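Long-range contacts in NAD(+) phosphorylase MbcT (Mycobacterium tuberculosis, PDB 6FKG), which degrades NAD(+) by phosphorolysis as the lethal toxin of a type II toxin-antitoxin pair, and is neutralised by its cognate antitoxin MbcA: residues T93-D98 and Q168-V173; P51-A56 and V131-W136. All blocks are in the same frame, centred on the assembly; numbering follows the deposited sequence.

Contact 1. Residues T93-D98 and Q168-V173; sequences TIDVTD and QLRQSV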
ATOM      1  N   THR B  93      25.294  37.580 -23.328  1.00 30.57           N
ATOM      2  CA  THR B  93      25.237  38.900 -22.739  1.00 33.14           C
ATOM      3  C   THR B  93      23.809  39.393 -22.886  1.00 34.54           C
ATOM      4  O   THR B  93      23.318  39.514 -24.003  1.00 33.45           O
ATOM      5  CB  THR B  93      26.193  39.859 -23.438  1.00 33.43           C
ATOM      6  OG1 THR B  93      27.522  39.329 -23.378  1.00 36.22           O
ATOM      7  CG2 THR B  93      26.157  41.228 -22.782  1.00 38.79           C
ATOM      8  N   ILE B  94      23.150  39.651 -21.764  1.00 31.79           N
ATOM      9  CA  ILE B  94      21.727  39.980 -21.758  1.00 33.60           C
ATOM     10  C   ILE B  94      21.501  41.252 -20.964  1.00 35.91           C
ATOM     11  O   ILE B  94      21.757  41.299 -19.760  1.00 36.14           O
ATOM     12  CB  ILE B  94      20.884  38.834 -21.166  1.00 35.56           C
ATOM     13  CG1 ILE B  94      21.042  37.566 -22.022  1.00 32.24           C
ATOM     14  CG2 ILE B  94      19.405  39.253 -21.051  1.00 35.08           C
ATOM     15  CD1 ILE B  94      20.577  36.272 -21.344  1.00 30.88           C
ATOM     16  N   ASP B  95      21.047  42.291 -21.656  1.00 41.98           N
ATOM     17  CA  ASP B  95      20.706  43.552 -21.012  1.00 46.42           C
ATOM     18  C   ASP B  95      19.363  43.443 -20.290  1.00 45.33           C
ATOM     19  O   ASP B  95      18.353  43.030 -20.876  1.00 42.97           O
ATOM     20  CB  ASP B  95      20.658  44.694 -22.032  1.00 44.27           C
ATOM     21  CG  ASP B  95      22.033  45.189 -22.431  1.00 52.48           C
ATOM     22  OD1 ASP B  95      23.009  44.910 -21.708  1.00 48.04           O
ATOM     23  OD2 ASP B  95      22.134  45.888 -23.462  1.00 61.71           O
ATOM     24  N   VAL B  96      19.361  43.818 -19.016  1.00 39.82           N
ATOM     25  CA  VAL B  96      18.147  43.805 -18.199  1.00 41.31           C
ATOM     26  C   VAL B  96      17.734  45.248 -17.903  1.00 41.71           C
ATOM     27  O   VAL B  96      18.557  46.046 -17.449  1.00 48.83           O
ATOM     28  CB  VAL B  96      18.365  43.033 -16.878  1.00 40.62           C
ATOM     29  CG1 VAL B  96      17.116  43.079 -16.006  1.00 32.59           C
ATOM     30  CG2 VAL B  96      18.788  41.599 -17.169  1.00 34.44           C
ATOM     31  N   THR B  97      16.470  45.579 -18.155  1.00 42.45           N
ATOM     32  CA  THR B  97      15.995  46.953 -18.004  1.00 41.24           C
ATOM     33  C   THR B  97      14.779  47.056 -17.096  1.00 43.96           C
ATOM     34  O   THR B  97      13.750  46.428 -17.343  1.00 43.91           O
ATOM     35  CB  THR B  97      15.641  47.576 -19.372  1.00 46.47           C
ATOM     36  OG1 THR B  97      16.779  47.484 -20.236  1.00 49.41           O
ATOM     37  CG2 THR B  97      15.231  49.050 -19.215  1.00 46.43           C
ATOM     38  N   ASP B  98      14.926  47.859 -16.044  1.00 46.39           N
ATOM     39  CA  ASP B  98      13.862  48.163 -15.090  1.00 49.59           C
ATOM     40  C   ASP B  98      13.116  46.936 -14.554  1.00 49.43           C
ATOM     41  O   ASP B  98      11.899  46.972 -14.397  1.00 46.87           O
ATOM     42  CB  ASP B  98      12.870  49.136 -15.726  1.00 53.59           C
ATOM     43  CG  ASP B  98      13.511  50.463 -16.081  1.00 58.99           C
ATOM     44  OD1 ASP B  98      14.385  50.926 -15.315  1.00 53.59           O
ATOM     45  OD2 ASP B  98      13.147  51.043 -17.123  1.00 63.27           O
ATOM     46  N   GLN B 168      16.993  41.679 -23.054  1.00 47.50           N
ATOM     47  CA  GLN B 168      17.394  41.743 -24.453  1.00 41.51           C
ATOM     48  C   GLN B 168      18.736  41.076 -24.666  1.00 42.10           C
ATOM     49  O   GLN B 168      19.744  41.503 -24.094  1.00 43.32           O
ATOM     50  CB  GLN B 168      17.455  43.194 -24.932  1.00 45.51           C
ATOM     51  CG  GLN B 168      16.094  43.874 -25.015  1.00 65.46           C
ATOM     52  CD  GLN B 168      16.200  45.354 -25.330  1.00 76.99           C
ATOM     53  OE1 GLN B 168      16.939  46.091 -24.674  1.00 85.24           O
ATOM     54  NE2 GLN B 168      15.465  45.794 -26.343  1.00 71.35           N
ATOM     55  N   LEU B 169      18.744  40.025 -25.481  1.00 40.03           N
ATOM     56  CA  LEU B 169      19.982  39.326 -25.818  1.00 43.10           C
ATOM     57  C   LEU B 169      20.837  40.223 -26.703  1.00 44.70           C
ATOM     58  O   LEU B 169      20.387  40.645 -27.763  1.00 48.34           O
ATOM     59  CB  LEU B 169      19.688  38.009 -26.534  1.00 41.79           C
ATOM     60  CG  LEU B 169      20.912  37.203 -26.953  1.00 41.81           C
ATOM     61  CD1 LEU B 169      21.692  36.753 -25.716  1.00 32.51           C
ATOM     62  CD2 LEU B 169      20.510  36.012 -27.822  1.00 42.41           C
ATOM     63  N   ARG B 170      22.055  40.523 -26.259  1.00 35.89           N
ATOM     64  CA  ARG B 170      22.945  41.425 -26.992  1.00 41.51           C
ATOM     65  C   ARG B 170      23.977  40.652 -27.788  1.00 44.38           C
ATOM     66  O   ARG B 170      24.356  41.055 -28.874  1.00 46.48           O
ATOM     67  CB  ARG B 170      23.667  42.384 -26.040  1.00 42.28           C
ATOM     68  CG  ARG B 170      22.780  43.431 -25.401  1.00 46.40           C
ATOM     69  CD  ARG B 170      21.768  43.981 -26.400  1.00 53.00           C
ATOM     70  NE  ARG B 170      21.378  45.347 -26.072  1.00 64.30           N
ATOM     71  CZ  ARG B 170      20.212  45.896 -26.404  1.00 81.06           C
ATOM     72  NH1 ARG B 170      19.302  45.193 -27.069  1.00 83.03           N
ATOM     73  NH2 ARG B 170      19.951  47.149 -26.060  1.00 84.37           N
ATOM     74  N   GLN B 171      24.431  39.530 -27.242  1.00 37.05           N
ATOM     75  CA  GLN B 171      25.571  38.833 -27.816  1.00 44.99           C
ATOM     76  C   GLN B 171      25.647  37.414 -27.273  1.00 35.09           C
ATOM     77  O   GLN B 171      25.288  37.181 -26.128  1.00 34.00           O
ATOM     78  CB  GLN B 171      26.855  39.604 -27.501  1.00 52.55           C
ATOM     79  CG  GLN B 171      28.140  38.970 -27.983  1.00 57.74           C
ATOM     80  CD  GLN B 171      29.352  39.669 -27.405  1.00 65.92           C
ATOM     81  OE1 GLN B 171      30.167  39.061 -26.713  1.00 73.81           O
ATOM     82  NE2 GLN B 171      29.469  40.959 -27.677  1.00 68.50           N
ATOM     83  N   SER B 172      26.090  36.473 -28.103  1.00 35.82           N
ATOM     84  CA  SER B 172      26.367  35.098 -27.656  1.00 38.59           C
ATOM     85  C   SER B 172      27.716  34.680 -28.227  1.00 40.26           C
ATOM     86  O   SER B 172      27.965  34.885 -29.409  1.00 40.38           O
ATOM     87  CB  SER B 172      25.282  34.113 -28.123  1.00 37.49           C
ATOM     88  OG  SER B 172      23.995  34.446 -27.630  1.00 35.80           O
ATOM     89  N   VAL B 173      28.583  34.099 -27.405  1.00 36.02           N
ATOM     90  CA  VAL B 173      29.890  33.665 -27.893  1.00 34.11           C
ATOM     91  C   VAL B 173      30.188  32.277 -27.364  1.00 34.08           C
ATOM     92  O   VAL B 173      29.651  31.883 -26.339  1.00 33.00           O
ATOM     93  CB  VAL B 173      31.033  34.626 -27.469  1.00 34.18           C
ATOM     94  CG1 VAL B 173      30.818  36.004 -28.090  1.00 40.15           C
ATOM     95  CG2 VAL B 173      31.140  34.703 -25.938  1.00 34.60           C
TER
HETATM   96  O   HOH W   1      28.467  37.099 -24.624  1.00 38.38           O
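Backbone hydrogen bonds carry most of this antiparallel pairing. D95 and Q168 form a hydrogen-bonded pair, D95 N donating to Q168 O and Q168 N to D95 O, each bond 2.9 Å long. At the other end T93 N meets Q171 O at 2.8 Å, in the plane of the carbonyl. T93 O accepts from two successive amides: R170 N approaches it at 2.8 Å, nearly along the C=O axis, whereas Q171 N is held weakly at 3.4 Å. With R170 and Q171 both facing T93, this is a classic beta bulge, set in the mixed sheet of the RES domain where strand 167-174 pairs with strand 89-103.

At the bulge R170 CB points toward strand 93-97. The R170 chain bends at chi2 (-40°) and crosses D95 at about a right angle, so that R170 NE reaches D95 OD2 at 2.8 Å in a salt bridge. The N-H is poorly aimed (122°), and the guanidinium stands 75° from the carboxylate plane, with D95 CB over one of its faces. D95 OD1 is tied to T24 OG1 on strand 19-30, so both carboxylate oxygens are engaged.

Apolar contact is slight: on the face opposite to T93, D95 and Q171, L169 CD1 touches I94 CG1 at 3.8 Å. A water joins T93 OG1, 2.7 Å away, weakly to Q171 OE1, which also hydrogen-bonds a glycerol, probably from crystallisation.

Contact 2. Residues P51-A56 and V131-W136; sequences PLLFPA and VGHAAW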
ATOM      1  N   PRO B  51      10.877  23.429  -8.119  1.00 33.63           N
ATOM      2  CA  PRO B  51      10.600  22.896  -9.453  1.00 34.11           C
ATOM      3  C   PRO B  51       9.113  22.938  -9.793  1.00 40.16           C
ATOM      4  O   PRO B  51       8.296  23.163  -8.903  1.00 35.48           O
ATOM      5  CB  PRO B  51      11.106  21.457  -9.363  1.00 36.06           C
ATOM      6  CG  PRO B  51      11.007  21.106  -7.907  1.00 38.58           C
ATOM      7  CD  PRO B  51      11.248  22.373  -7.154  1.00 36.39           C
ATOM      8  N   LEU B  52       8.803  22.777 -11.078  1.00 33.96           N
ATOM      9  CA  LEU B  52       7.458  22.453 -11.563  1.00 34.98           C
ATOM     10  C   LEU B  52       6.407  23.554 -11.457  1.00 35.90           C
ATOM     11  O   LEU B  52       5.223  23.281 -11.677  1.00 49.84           O
ATOM     12  CB  LEU B  52       6.918  21.215 -10.831  1.00 43.59           C
ATOM     13  CG  LEU B  52       7.790  19.960 -10.756  1.00 53.43           C
ATOM     14  CD1 LEU B  52       7.057  18.855  -9.994  1.00 59.90           C
ATOM     15  CD2 LEU B  52       8.193  19.492 -12.144  1.00 50.45           C
ATOM     16  N   LEU B  53       6.791  24.774 -11.107  1.00 32.13           N
ATOM     17  CA  LEU B  53       5.781  25.831 -11.018  1.00 38.07           C
ATOM     18  C   LEU B  53       5.978  26.945 -12.038  1.00 42.32           C
ATOM     19  O   LEU B  53       5.008  27.495 -12.575  1.00 42.06           O
ATOM     20  CB  LEU B  53       5.756  26.425  -9.613  1.00 40.57           C
ATOM     21  CG  LEU B  53       5.046  25.551  -8.578  1.00 45.37           C
ATOM     22  CD1 LEU B  53       5.068  26.227  -7.216  1.00 48.77           C
ATOM     23  CD2 LEU B  53       3.618  25.250  -9.027  1.00 41.24           C
ATOM     24  N   PHE B  54       7.231  27.297 -12.297  1.00 30.90           N
ATOM     25  CA  PHE B  54       7.497  28.401 -13.210  1.00 29.85           C
ATOM     26  C   PHE B  54       8.889  28.282 -13.779  1.00 30.28           C
ATOM     27  O   PHE B  54       9.783  27.776 -13.109  1.00 32.90           O
ATOM     28  CB  PHE B  54       7.323  29.771 -12.509  1.00 31.80           C
ATOM     29  CG  PHE B  54       8.105  29.923 -11.197  1.00 29.54           C
ATOM     30  CD1 PHE B  54       9.399  30.420 -11.191  1.00 36.76           C
ATOM     31  CD2 PHE B  54       7.513  29.608  -9.978  1.00 30.24           C
ATOM     32  CE1 PHE B  54      10.107  30.580  -9.980  1.00 36.18           C
ATOM     33  CE2 PHE B  54       8.193  29.764  -8.778  1.00 32.59           C
ATOM     34  CZ  PHE B  54       9.494  30.249  -8.770  1.00 32.22           C
ATOM     35  N   PRO B  55       9.077  28.761 -15.020  1.00 32.58           N
ATOM     36  CA  PRO B  55      10.419  28.876 -15.587  1.00 29.55           C
ATOM     37  C   PRO B  55      11.219  29.910 -14.820  1.00 31.70           C
ATOM     38  O   PRO B  55      10.660  30.873 -14.275  1.00 33.11           O
ATOM     39  CB  PRO B  55      10.175  29.335 -17.037  1.00 39.72           C
ATOM     40  CG  PRO B  55       8.711  29.178 -17.284  1.00 40.83           C
ATOM     41  CD  PRO B  55       8.029  29.218 -15.951  1.00 39.19           C
ATOM     42  N   ALA B  56      12.526  29.707 -14.761  1.00 29.34           N
ATOM     43  CA  ALA B  56      13.402  30.685 -14.120  1.00 27.84           C
ATOM     44  C   ALA B  56      14.735  30.723 -14.843  1.00 28.47           C
ATOM     45  O   ALA B  56      15.210  29.696 -15.325  1.00 30.00           O
ATOM     46  CB  ALA B  56      13.603  30.354 -12.632  1.00 27.21           C
ATOM     47  N   VAL B 131      11.715  31.457  -0.612  1.00 29.62           N
ATOM     48  CA  VAL B 131      11.743  32.895  -0.843  1.00 31.65           C
ATOM     49  C   VAL B 131      11.490  33.220  -2.326  1.00 33.27           C
ATOM     50  O   VAL B 131      10.690  34.113  -2.644  1.00 32.82           O
ATOM     51  CB  VAL B 131      13.089  33.511  -0.364  1.00 32.74           C
ATOM     52  CG1 VAL B 131      13.212  34.955  -0.806  1.00 37.83           C
ATOM     53  CG2 VAL B 131      13.199  33.413   1.159  1.00 31.90           C
ATOM     54  N   GLY B 132      12.153  32.502  -3.231  1.00 28.82           N
ATOM     55  CA  GLY B 132      11.913  32.699  -4.661  1.00 29.94           C
ATOM     56  C   GLY B 132      10.474  32.367  -5.025  1.00 31.99           C
ATOM     57  O   GLY B 132       9.840  33.071  -5.814  1.00 30.55           O
ATOM     58  N   HIS B 133       9.944  31.298  -4.442  1.00 30.35           N
ATOM     59  CA  HIS B 133       8.551  30.925  -4.669  1.00 29.86           C
ATOM     60  C   HIS B 133       7.619  32.074  -4.288  1.00 35.71           C
ATOM     61  O   HIS B 133       6.719  32.437  -5.041  1.00 31.16           O
ATOM     62  CB  HIS B 133       8.205  29.682  -3.866  1.00 32.00           C
ATOM     63  CG  HIS B 133       6.827  29.151  -4.118  1.00 35.33           C
ATOM     64  ND1 HIS B 133       6.239  28.208  -3.301  1.00 46.58           N
ATOM     65  CD2 HIS B 133       5.933  29.401  -5.105  1.00 36.48           C
ATOM     66  CE1 HIS B 133       5.036  27.912  -3.764  1.00 46.25           C
ATOM     67  NE2 HIS B 133       4.825  28.630  -4.855  1.00 36.86           N
ATOM     68  N   ALA B 134       7.838  32.647  -3.114  1.00 31.03           N
ATOM     69  CA  ALA B 134       6.968  33.721  -2.629  1.00 33.78           C
ATOM     70  C   ALA B 134       7.074  34.974  -3.503  1.00 34.24           C
ATOM     71  O   ALA B 134       6.068  35.627  -3.771  1.00 33.57           O
ATOM     72  CB  ALA B 134       7.301  34.057  -1.179  1.00 34.62           C
ATOM     73  N   ALA B 135       8.282  35.315  -3.943  1.00 30.57           N
ATOM     74  CA  ALA B 135       8.465  36.506  -4.775  1.00 30.37           C
ATOM     75  C   ALA B 135       7.692  36.339  -6.077  1.00 34.14           C
ATOM     76  O   ALA B 135       7.017  37.268  -6.537  1.00 33.28           O
ATOM     77  CB  ALA B 135       9.951  36.766  -5.061  1.00 30.95           C
ATOM     78  N   TRP B 136       7.793  35.148  -6.663  1.00 32.70           N
ATOM     79  CA  TRP B 136       7.065  34.839  -7.892  1.00 30.52           C
ATOM     80  C   TRP B 136       5.564  34.869  -7.658  1.00 33.63           C
ATOM     81  O   TRP B 136       4.791  35.378  -8.482  1.00 30.50           O
ATOM     82  CB  TRP B 136       7.471  33.471  -8.426  1.00 30.27           C
ATOM     83  CG  TRP B 136       6.506  32.927  -9.462  1.00 31.25           C
ATOM     84  CD1 TRP B 136       6.471  33.239 -10.797  1.00 30.03           C
ATOM     85  CD2 TRP B 136       5.446  31.988  -9.239  1.00 32.13           C
ATOM     86  NE1 TRP B 136       5.445  32.542 -11.420  1.00 33.95           N
ATOM     87  CE2 TRP B 136       4.812  31.764 -10.484  1.00 34.06           C
ATOM     88  CE3 TRP B 136       4.983  31.294  -8.107  1.00 29.90           C
ATOM     89  CZ2 TRP B 136       3.737  30.881 -10.627  1.00 34.14           C
ATOM     90  CZ3 TRP B 136       3.907  30.419  -8.252  1.00 34.36           C
ATOM     91  CH2 TRP B 136       3.302  30.218  -9.504  1.00 33.24           C
TER
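F54 leaves its loop with CG in the crowded position between backbone N and carbonyl carbon (chi1 52°), which carries the ring to the helix and lays it on W136. F54 CB already rests over the five-membered ring of the indole, 3.5 Å from W136 NE1. F54 CG follows at 3.7 Å from W136 CD1. The closest meeting is at F54 CD2, which sits over the centre of the indole, 3.2 Å from W136 CD2. Further out, F54 CE2 lies 3.6 Å from W136 CE3, and F54 CZ at the tip is 3.8 Å from W136 CB, a methylene that in turn rides over the phenyl face. H133 CA borders the edge of the phenyl ring, near its plane. Beside this pair, L53 CD1 comes within 3.4 Å of H133 NE2, the nitrogen hydrogen-bonded to Y60 OH of the antitoxin MbcA. R161 adds a cation-pi contact to W136. With centroids 3.9 Å apart and planes at 20°, the F54 ring and the indole five-membered ring form a face-to-face stack with reciprocal CH-pi contacts, fastening the loop before strand 56-60 to helix 126-137 in the RES domain, beside the surface that MbcA occupies.

In the fold
The two contacts interlock along the chain, their segments following one another in the order 51-56, 93-98, 131-136, 168-173, yet they do not touch: their centres are 22 Å apart and their nearest atoms about 10 Å. The sheet connects them. F54 and W136 of contact 2 both pack on T156 of strand 150-156, which pairs with strand 142-147 and through it with strand 89-103 of contact 1. Their surroundings differ. Contact 1 meets no other protein chain of the assembly, whereas contact 2 borders MbcA. The antitoxin blocks access to the active site, and contact 2 lies on the MbcA-bound surface, consistent with a place on the side of the toxin that the antitoxin shields.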